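Side-chain contacts in adapter protein MecA 2 (PDB 3JTN), which targets unfolded and aggregated proteins, and the competence factor ComK, to the ClpC protease, the part described here being its ClpC-interacting C-terminal domain: residues Glu18-Gln21 with Arg22-Ile25; Gly45-Ala49 with Glu50-Ala54. All blocks are in the same frame, centred on the assembly; numbering follows the deposited sequence.

Contact 1: Glu18-Gln21 with Arg22-Ile25; sequences ESLQ and RIGI
Leu20 CG and Ile25 CG1 both lie beside the backbone N of their own residue (chi1 -61° for each), and Leu20 CB meets Ile25 CB alongside at 4.1 Å. Ile23 differs: with chi1 at 73°, CG1 sits between its own N and carbonyl carbon and is folded back over the end of the helix, 3.4 Å from the carbonyl O of Leu20. Its CD1 reaches 4.4 Å from Leu20 CD2, a loose apolar touch of methyl on methyl. Arg22 N to Glu18 O and Ile23 N to Ser19 O continue the i to i-4 pattern. Beyond them the pattern changes: Ile25 N reaches back five residues to Leu20 O at 2.8 Å, while Gly24 N bonds Gln21 O at 3.1 Å from above the carbonyl plane rather than on a lone pair. Gly24 makes this reversal with a positive phi of 71°. Leu20 and Ile25 are buried, both resting on Leu41 of strand 36-41, and Val83 of helix 82-87 also touches Leu20; the hydroxyl of Ser19 is held by Tyr59. The 6→1 bond from Ile25 N to Leu20 O and the 5→2 bond from Gly24 N to Gln21 O, with Gly24 as the C-prime residue, define a Schellman motif that ends helix 10-22, and the touch of Leu20 on Ile25 is the apolar contact usual beside it.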
ATOM      1  N   GLU A  18       8.253   4.507   4.313  1.00 30.66           N
ATOM      2  CA  GLU A  18       9.689   4.723   4.445  1.00 36.25           C
ATOM      3  C   GLU A  18      10.448   3.549   3.855  1.00 32.61           C
ATOM      4  O   GLU A  18      11.463   3.722   3.181  1.00 38.49           O
ATOM      5  CB  GLU A  18      10.083   4.918   5.916  1.00 42.87           C
ATOM      6  CG  GLU A  18      11.585   5.073   6.134  1.00 50.70           C
ATOM      7  CD  GLU A  18      12.234   6.019   5.129  1.00 57.88           C
ATOM      8  OE1 GLU A  18      13.115   5.567   4.360  1.00 58.63           O
ATOM      9  OE2 GLU A  18      11.854   7.211   5.101  1.00 60.24           O
ATOM     10  N   SER A  19       9.947   2.346   4.098  1.00 28.12           N
ATOM     11  CA  SER A  19      10.630   1.156   3.619  1.00 30.36           C
ATOM     12  C   SER A  19      10.443   1.070   2.106  1.00 26.83           C
ATOM     13  O   SER A  19      11.401   0.841   1.377  1.00 27.91           O
ATOM     14  CB  SER A  19      10.092  -0.098   4.302  1.00 33.30           C
ATOM     15  OG  SER A  19      10.447  -0.109   5.668  1.00 42.67           O
ATOM     16  N   LEU A  20       9.217   1.291   1.638  1.00 26.77           N
ATOM     17  CA  LEU A  20       8.949   1.234   0.197  1.00 30.86           C
ATOM     18  C   LEU A  20       9.787   2.253  -0.579  1.00 31.97           C
ATOM     19  O   LEU A  20      10.351   1.937  -1.628  1.00 34.16           O
ATOM     20  CB  LEU A  20       7.459   1.421  -0.100  1.00 29.90           C
ATOM     21  CG  LEU A  20       6.490   0.385   0.477  1.00 29.18           C
ATOM     22  CD1 LEU A  20       5.132   0.544  -0.166  1.00 27.53           C
ATOM     23  CD2 LEU A  20       7.017  -1.013   0.269  1.00 32.56           C
ATOM     24  N   GLN A  21       9.861   3.478  -0.071  1.00 30.59           N
ATOM     25  CA  GLN A  21      10.732   4.490  -0.657  1.00 30.82           C
ATOM     26  C   GLN A  21      12.194   4.043  -0.614  1.00 28.58           C
ATOM     27  O   GLN A  21      12.952   4.276  -1.551  1.00 29.16           O
ATOM     28  CB  GLN A  21      10.575   5.815   0.078  1.00 36.40           C
ATOM     29  CG  GLN A  21      11.536   6.885  -0.393  1.00 47.27           C
ATOM     30  CD  GLN A  21      11.415   8.159   0.416  1.00 56.90           C
ATOM     31  OE1 GLN A  21      10.777   9.119  -0.017  1.00 60.80           O
ATOM     32  NE2 GLN A  21      12.016   8.174   1.602  1.00 60.56           N
ATOM     33  N   ARG A  22      12.586   3.394   0.476  1.00 28.37           N
ATOM     34  CA  ARG A  22      13.935   2.870   0.585  1.00 29.64           C
ATOM     35  C   ARG A  22      14.203   1.940  -0.608  1.00 29.55           C
ATOM     36  O   ARG A  22      15.265   2.009  -1.225  1.00 29.08           O
ATOM     37  CB  ARG A  22      14.109   2.091   1.896  1.00 29.61           C
ATOM     38  CG  ARG A  22      15.491   2.207   2.511  1.00 38.09           C
ATOM     39  CD  ARG A  22      15.962   0.888   3.127  1.00 39.87           C
ATOM     40  NE  ARG A  22      16.736   0.182   2.122  1.00 42.06           N
ATOM     41  CZ  ARG A  22      16.519  -1.058   1.695  1.00 35.93           C
ATOM     42  NH1 ARG A  22      15.559  -1.817   2.218  1.00 28.35           N
ATOM     43  NH2 ARG A  22      17.302  -1.539   0.741  1.00 34.58           N
ATOM     44  N   ILE A  23      13.244   1.070  -0.925  1.00 26.64           N
ATOM     45  CA  ILE A  23      13.471   0.077  -1.972  1.00 25.66           C
ATOM     46  C   ILE A  23      12.986   0.529  -3.351  1.00 30.42           C
ATOM     47  O   ILE A  23      12.673  -0.292  -4.222  1.00 35.18           O
ATOM     48  CB  ILE A  23      12.926  -1.314  -1.595  1.00 22.55           C
ATOM     49  CG1 ILE A  23      11.410  -1.345  -1.661  1.00 22.71           C
ATOM     50  CG2 ILE A  23      13.421  -1.711  -0.184  1.00 21.93           C
ATOM     51  CD1 ILE A  23      10.806  -2.667  -1.200  1.00 25.37           C
ATOM     52  N   GLY A  24      12.941   1.843  -3.543  1.00 29.09           N
ATOM     53  CA  GLY A  24      12.606   2.417  -4.836  1.00 30.17           C
ATOM     54  C   GLY A  24      11.156   2.272  -5.289  1.00 34.70           C
ATOM     55  O   GLY A  24      10.850   2.554  -6.452  1.00 36.94           O
ATOM     56  N   ILE A  25      10.264   1.840  -4.396  1.00 32.00           N
ATOM     57  CA  ILE A  25       8.834   1.751  -4.728  1.00 31.23           C
ATOM     58  C   ILE A  25       8.125   3.020  -4.272  1.00 32.52           C
ATOM     59  O   ILE A  25       7.739   3.145  -3.108  1.00 35.20           O
ATOM     60  CB  ILE A  25       8.147   0.550  -4.048  1.00 29.82           C
ATOM     61  CG1 ILE A  25       8.768  -0.773  -4.491  1.00 31.99           C
ATOM     62  CG2 ILE A  25       6.660   0.551  -4.315  1.00 28.18           C
ATOM     63  CD1 ILE A  25       9.313  -0.736  -5.856  1.00 39.54           C
TER

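Contact 2: Gly45-Ala49 with Glu50-Ala54; sequences GSHTA and EGVVA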
ATOM      1  N   GLY A  45       9.101  -2.126  -8.775  1.00 47.22           N
ATOM      2  CA  GLY A  45      10.425  -1.701  -9.174  1.00 48.44           C
ATOM      3  C   GLY A  45      11.272  -2.864  -9.657  1.00 49.83           C
ATOM      4  O   GLY A  45      10.823  -3.695 -10.456  1.00 52.22           O
ATOM      5  N   SER A  46      12.506  -2.922  -9.163  1.00 44.29           N
ATOM      6  CA  SER A  46      13.452  -3.957  -9.554  1.00 41.50           C
ATOM      7  C   SER A  46      13.205  -5.216  -8.742  1.00 39.88           C
ATOM      8  O   SER A  46      13.920  -6.206  -8.869  1.00 40.29           O
ATOM      9  CB  SER A  46      14.872  -3.462  -9.308  1.00 41.25           C
ATOM     10  OG  SER A  46      14.974  -2.882  -8.020  1.00 40.78           O
ATOM     11  N   HIS A  47      12.172  -5.166  -7.912  1.00 39.77           N
ATOM     12  CA  HIS A  47      11.926  -6.206  -6.928  1.00 38.77           C
ATOM     13  C   HIS A  47      10.910  -7.241  -7.366  1.00 43.38           C
ATOM     14  O   HIS A  47      10.122  -7.040  -8.300  1.00 41.59           O
ATOM     15  CB  HIS A  47      11.494  -5.584  -5.597  1.00 37.00           C
ATOM     16  CG  HIS A  47      12.448  -4.550  -5.084  1.00 37.35           C
ATOM     17  ND1 HIS A  47      13.766  -4.833  -4.813  1.00 35.84           N
ATOM     18  CD2 HIS A  47      12.280  -3.235  -4.814  1.00 39.57           C
ATOM     19  CE1 HIS A  47      14.374  -3.737  -4.393  1.00 37.78           C
ATOM     20  NE2 HIS A  47      13.494  -2.755  -4.377  1.00 39.51           N
ATOM     21  N   THR A  48      10.943  -8.355  -6.653  1.00 45.61           N
ATOM     22  CA  THR A  48      10.062  -9.468  -6.899  1.00 50.15           C
ATOM     23  C   THR A  48       8.806  -9.249  -6.067  1.00 50.04           C
ATOM     24  O   THR A  48       8.713  -8.269  -5.334  1.00 49.11           O
ATOM     25  CB  THR A  48      10.768 -10.769  -6.493  1.00 52.91           C
ATOM     26  OG1 THR A  48      10.168 -11.878  -7.166  1.00 61.43           O
ATOM     27  CG2 THR A  48      10.705 -10.971  -4.994  1.00 47.13           C
ATOM     28  N   ALA A  49       7.832 -10.141  -6.181  1.00 51.21           N
ATOM     29  CA  ALA A  49       6.623 -10.012  -5.375  1.00 48.95           C
ATOM     30  C   ALA A  49       6.915 -10.433  -3.949  1.00 47.60           C
ATOM     31  O   ALA A  49       6.491  -9.780  -3.004  1.00 47.72           O
ATOM     32  CB  ALA A  49       5.495 -10.844  -5.954  1.00 51.07           C
ATOM     33  N   GLU A  50       7.651 -11.529  -3.807  1.00 49.43           N
ATOM     34  CA  GLU A  50       8.020 -12.053  -2.498  1.00 50.61           C
ATOM     35  C   GLU A  50       8.790 -11.005  -1.709  1.00 47.22           C
ATOM     36  O   GLU A  50       8.580 -10.848  -0.517  1.00 48.72           O
ATOM     37  CB  GLU A  50       8.863 -13.324  -2.642  1.00 55.50           C
ATOM     38  CG  GLU A  50       8.174 -14.459  -3.383  1.00 61.49           C
ATOM     39  CD  GLU A  50       8.050 -14.205  -4.879  1.00 64.02           C
ATOM     40  OE1 GLU A  50       9.027 -13.724  -5.490  1.00 62.18           O
ATOM     41  OE2 GLU A  50       6.973 -14.493  -5.447  1.00 67.01           O
ATOM     42  N   GLY A  51       9.680 -10.290  -2.389  1.00 43.18           N
ATOM     43  CA  GLY A  51      10.444  -9.222  -1.777  1.00 43.76           C
ATOM     44  C   GLY A  51       9.566  -8.131  -1.202  1.00 41.92           C
ATOM     45  O   GLY A  51       9.645  -7.815  -0.018  1.00 41.60           O
ATOM     46  N   VAL A  52       8.717  -7.556  -2.044  1.00 40.24           N
ATOM     47  CA  VAL A  52       7.865  -6.460  -1.623  1.00 37.67           C
ATOM     48  C   VAL A  52       6.801  -6.926  -0.637  1.00 37.58           C
ATOM     49  O   VAL A  52       6.562  -6.271   0.378  1.00 41.05           O
ATOM     50  CB  VAL A  52       7.215  -5.762  -2.819  1.00 46.05           C
ATOM     51  CG1 VAL A  52       6.318  -4.619  -2.339  1.00 48.57           C
ATOM     52  CG2 VAL A  52       8.291  -5.244  -3.772  1.00 46.12           C
ATOM     53  N   VAL A  53       6.167  -8.058  -0.925  1.00 36.87           N
ATOM     54  CA  VAL A  53       5.188  -8.624   0.001  1.00 39.64           C
ATOM     55  C   VAL A  53       5.809  -8.856   1.367  1.00 39.42           C
ATOM     56  O   VAL A  53       5.234  -8.484   2.385  1.00 39.78           O
ATOM     57  CB  VAL A  53       4.596  -9.951  -0.520  1.00 41.80           C
ATOM     58  CG1 VAL A  53       4.118 -10.821   0.634  1.00 39.25           C
ATOM     59  CG2 VAL A  53       3.461  -9.667  -1.484  1.00 44.76           C
ATOM     60  N   ALA A  54       6.982  -9.483   1.385  1.00 40.07           N
ATOM     61  CA  ALA A  54       7.692  -9.716   2.632  1.00 38.25           C
ATOM     62  C   ALA A  54       7.743  -8.435   3.448  1.00 42.59           C
ATOM     63  O   ALA A  54       7.458  -8.452   4.645  1.00 48.20           O
ATOM     64  CB  ALA A  54       9.096 -10.243   2.362  1.00 37.72           C
TER
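From Thr48 to Val53 the chain passes from an extended residue (Thr48 psi 178°) into the first turn of a helix, marked by Val53 N to Ala49 O at 2.7 Å and by a weak bond from Val52 N to Thr48 O at 3.4 Å. Across this turn Thr48 OG1 donates to Glu50 OE1 at 2.7 Å, meeting the carboxylate oxygen almost head-on along its C-O bond. Two torsions make that possible: Thr48 OG1 stands opposite its own backbone N (chi1 -158°), and the Glu50 chain bends at chi2 (72°), carrying the carboxylate back over the start of the helix. The other carboxylate oxygen, OE2 of Glu50, passes 4.0 Å from Ala49 CB. Buried Val52 places CG2 3.4 Å from Thr48 O and 3.7 Å from His47 CB, approaching the imidazole obliquely. His47 NE2 is hydrogen-bonded to Ile23 O, which holds the ring, and Ser46 OG stands over the centre of one ring face. Leu44 touches Ala49 and Val52, while Val53 packs on Ile3 and Tyr5 of strand 3-7. Thr48 sits at the N-cap position of helix 49-59; its hydroxyl bonds Glu50 and makes no capping bond: a helix N-terminus without a side-chain cap from its N-cap residue.

Overall arrangement
Contact 1 ends helix 10-22 and contact 2 begins helix 49-59, so a C-terminal and an N-terminal helix boundary lie side by side, their centres about 11 Å apart. They are in series along the chain, separated by strands 29-33 and 36-41, yet meet directly. His47 NE2 lies 2.6 Å from Ile23 O, a probable hydrogen bond that ties the imidazole of the later loop to the backbone at the end of the first helix. Ile25 CD1 also packs beside this bond, 4.0 Å from His47 CD2 and 3.2 Å from Gly45 N. In this ClpC-interacting domain the loop leaving helix 10-22 thus rests on the loop entering helix 49-59.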